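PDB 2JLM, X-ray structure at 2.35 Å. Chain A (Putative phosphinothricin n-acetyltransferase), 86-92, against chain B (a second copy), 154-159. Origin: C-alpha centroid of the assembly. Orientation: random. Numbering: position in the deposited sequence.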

# COMPACT_ATOMS: atom_id res chain seq x y z
N PRO A 86 31.03 18.44 31.90
CA PRO A 86 32.12 18.33 32.87
C PRO A 86 32.04 17.06 33.71
O PRO A 86 33.07 16.46 34.02
CB PRO A 86 31.95 19.57 33.74
CG PRO A 86 31.21 20.55 32.86
CD PRO A 86 30.28 19.70 32.06
N ALA A 87 30.83 16.64 34.08
CA ALA A 87 30.66 15.49 34.96
C ALA A 87 31.20 14.18 34.37
O ALA A 87 31.41 13.21 35.10
CB ALA A 87 29.22 15.34 35.34
N TYR A 88 31.41 14.16 33.05
CA TYR A 88 31.94 12.98 32.36
C TYR A 88 33.47 12.99 32.19
O TYR A 88 34.02 12.19 31.45
CB TYR A 88 31.28 12.83 30.98
CG TYR A 88 29.81 12.47 31.05
CD1 TYR A 88 28.83 13.44 30.95
CD2 TYR A 88 29.40 11.15 31.22
CE1 TYR A 88 27.49 13.12 31.01
CE2 TYR A 88 28.06 10.82 31.29
CZ TYR A 88 27.11 11.81 31.19
OH TYR A 88 25.76 11.48 31.27
N LYS A 89 34.14 13.89 32.91
CA LYS A 89 35.58 14.09 32.78
C LYS A 89 36.44 12.83 32.90
O LYS A 89 37.57 12.78 32.40
CB LYS A 89 36.07 15.12 33.81
CG LYS A 89 35.78 14.71 35.24
CD LYS A 89 36.12 15.81 36.22
CE LYS A 89 37.59 16.14 36.19
NZ LYS A 89 37.98 16.93 37.39
N TYR A 90 35.92 11.81 33.57
CA TYR A 90 36.69 10.59 33.81
C TYR A 90 36.24 9.46 32.89
O TYR A 90 36.65 8.30 33.04
CB TYR A 90 36.61 10.17 35.29
CG TYR A 90 37.21 11.19 36.25
CD1 TYR A 90 38.58 11.39 36.30
CD2 TYR A 90 36.41 11.93 37.12
CE1 TYR A 90 39.15 12.30 37.18
CE2 TYR A 90 36.96 12.85 37.99
CZ TYR A 90 38.33 13.03 38.02
OH TYR A 90 38.90 13.93 38.88
N THR A 91 35.40 9.79 31.93
CA THR A 91 34.92 8.81 30.99
C THR A 91 35.40 9.21 29.61
O THR A 91 35.20 10.34 29.17
CB THR A 91 33.37 8.76 30.99
OG1 THR A 91 32.91 8.33 32.28
CG2 THR A 91 32.86 7.79 29.92
N VAL A 92 36.05 8.28 28.91
CA VAL A 92 36.46 8.54 27.54
C VAL A 92 35.82 7.52 26.62
O VAL A 92 35.48 6.41 27.06
CB VAL A 92 37.99 8.47 27.37
CG1 VAL A 92 38.64 9.46 28.26
CG2 VAL A 92 38.49 7.06 27.65
N GLN B 154 27.73 2.31 34.04
CA GLN B 154 28.05 2.48 35.44
C GLN B 154 29.20 3.46 35.68
O GLN B 154 30.23 3.43 35.00
CB GLN B 154 28.36 1.12 36.07
CG GLN B 154 27.25 0.11 35.82
CD GLN B 154 27.47 -1.19 36.57
OE1 GLN B 154 27.55 -1.20 37.80
NE2 GLN B 154 27.54 -2.29 35.83
N GLN B 155 28.98 4.35 36.64
CA GLN B 155 29.99 5.29 37.11
C GLN B 155 30.55 6.14 35.98
O GLN B 155 31.70 6.58 36.02
CB GLN B 155 31.09 4.54 37.86
CG GLN B 155 30.54 3.45 38.79
CD GLN B 155 31.60 2.86 39.72
OE1 GLN B 155 32.70 3.38 39.85
NE2 GLN B 155 31.26 1.75 40.36
N ALA B 156 29.72 6.37 34.97
CA ALA B 156 30.10 7.23 33.84
C ALA B 156 30.26 8.69 34.26
O ALA B 156 31.02 9.44 33.65
CB ALA B 156 29.09 7.10 32.72
N GLY B 157 29.55 9.09 35.31
CA GLY B 157 29.61 10.47 35.76
C GLY B 157 30.23 10.66 37.13
O GLY B 157 30.36 9.72 37.91
N PHE B 158 30.64 11.88 37.43
CA PHE B 158 31.14 12.20 38.75
C PHE B 158 30.59 13.56 39.16
O PHE B 158 30.82 14.55 38.48
CB PHE B 158 32.67 12.22 38.76
CG PHE B 158 33.26 12.40 40.13
CD1 PHE B 158 33.37 11.32 41.01
CD2 PHE B 158 33.69 13.65 40.56
CE1 PHE B 158 33.90 11.49 42.28
CE2 PHE B 158 34.23 13.82 41.84
CZ PHE B 158 34.33 12.74 42.70
N LYS B 159 29.85 13.59 40.26
CA LYS B 159 29.29 14.84 40.78
C LYS B 159 28.97 14.71 42.27
O LYS B 159 28.61 13.64 42.74
CB LYS B 159 28.04 15.24 40.00
CG LYS B 159 27.69 16.72 40.19
CD LYS B 159 26.44 17.13 39.43
CE LYS B 159 26.24 18.64 39.47
NZ LYS B 159 24.97 19.06 38.80
O HOH W 1 33.57 11.11 35.24
O HOH W 2 33.64 8.39 34.92

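The chain A stretch meets its partner with a short 3-10 segment and the turn that follows it. The segment, A:Pro86 and A:Ala87, leads into a type I beta turn from A:Tyr88 to A:Thr91, closed by A:Thr91 N donating to A:Tyr88 O at 2.8 Å; A:Thr91 and A:Val92 belong to a strand. Chain B rounds a corner at B:Gln154 and B:Gln155, then runs as strand through B:Lys159.

Two direct hydrogen bonds join the stretches, and both use backbone carbonyls as acceptors. B:Phe158 N donates to A:Ala87 O at 2.8 Å, and the same oxygen lies 3.3 Å from B:Gly157 CA in a CA-H...O contact, so one carbonyl meets two successive residues of the strand. The second bond runs the other way: A:Thr91 OG1, with chi1 in the m well, donates to B:Ala156 O at 2.6 Å. With its proton committed there, A:Thr91 OG1 can still accept, and water 2 donates to it at 2.7 Å. Water 1 accepts from A:Tyr90 N at 3.0 Å and lies 3.0 Å from A:Ala87 O, so that a backbone NH facing no protein acceptor here is still satisfied.

The side chains add apolar packing around this polar frame. A:Tyr88 starts away from chain B, but its ring returns, bringing CE2 within 4.1 Å of B:Ala156 CB. A:Tyr90 points toward the strand and presents its edge to the face of B:Phe158, the centroids 5.9 Å apart and the planes at 88°; its CD2 also lies 4.1 Å from B:Phe158 CB. B:Phe158 thus serves twice, by backbone NH and by ring. The rule to read is economical: the 3-10 segment offers a carbonyl and the end of the turn a hydroxyl to main-chain partners, while the turn's two tyrosines pack against neighbouring side chains.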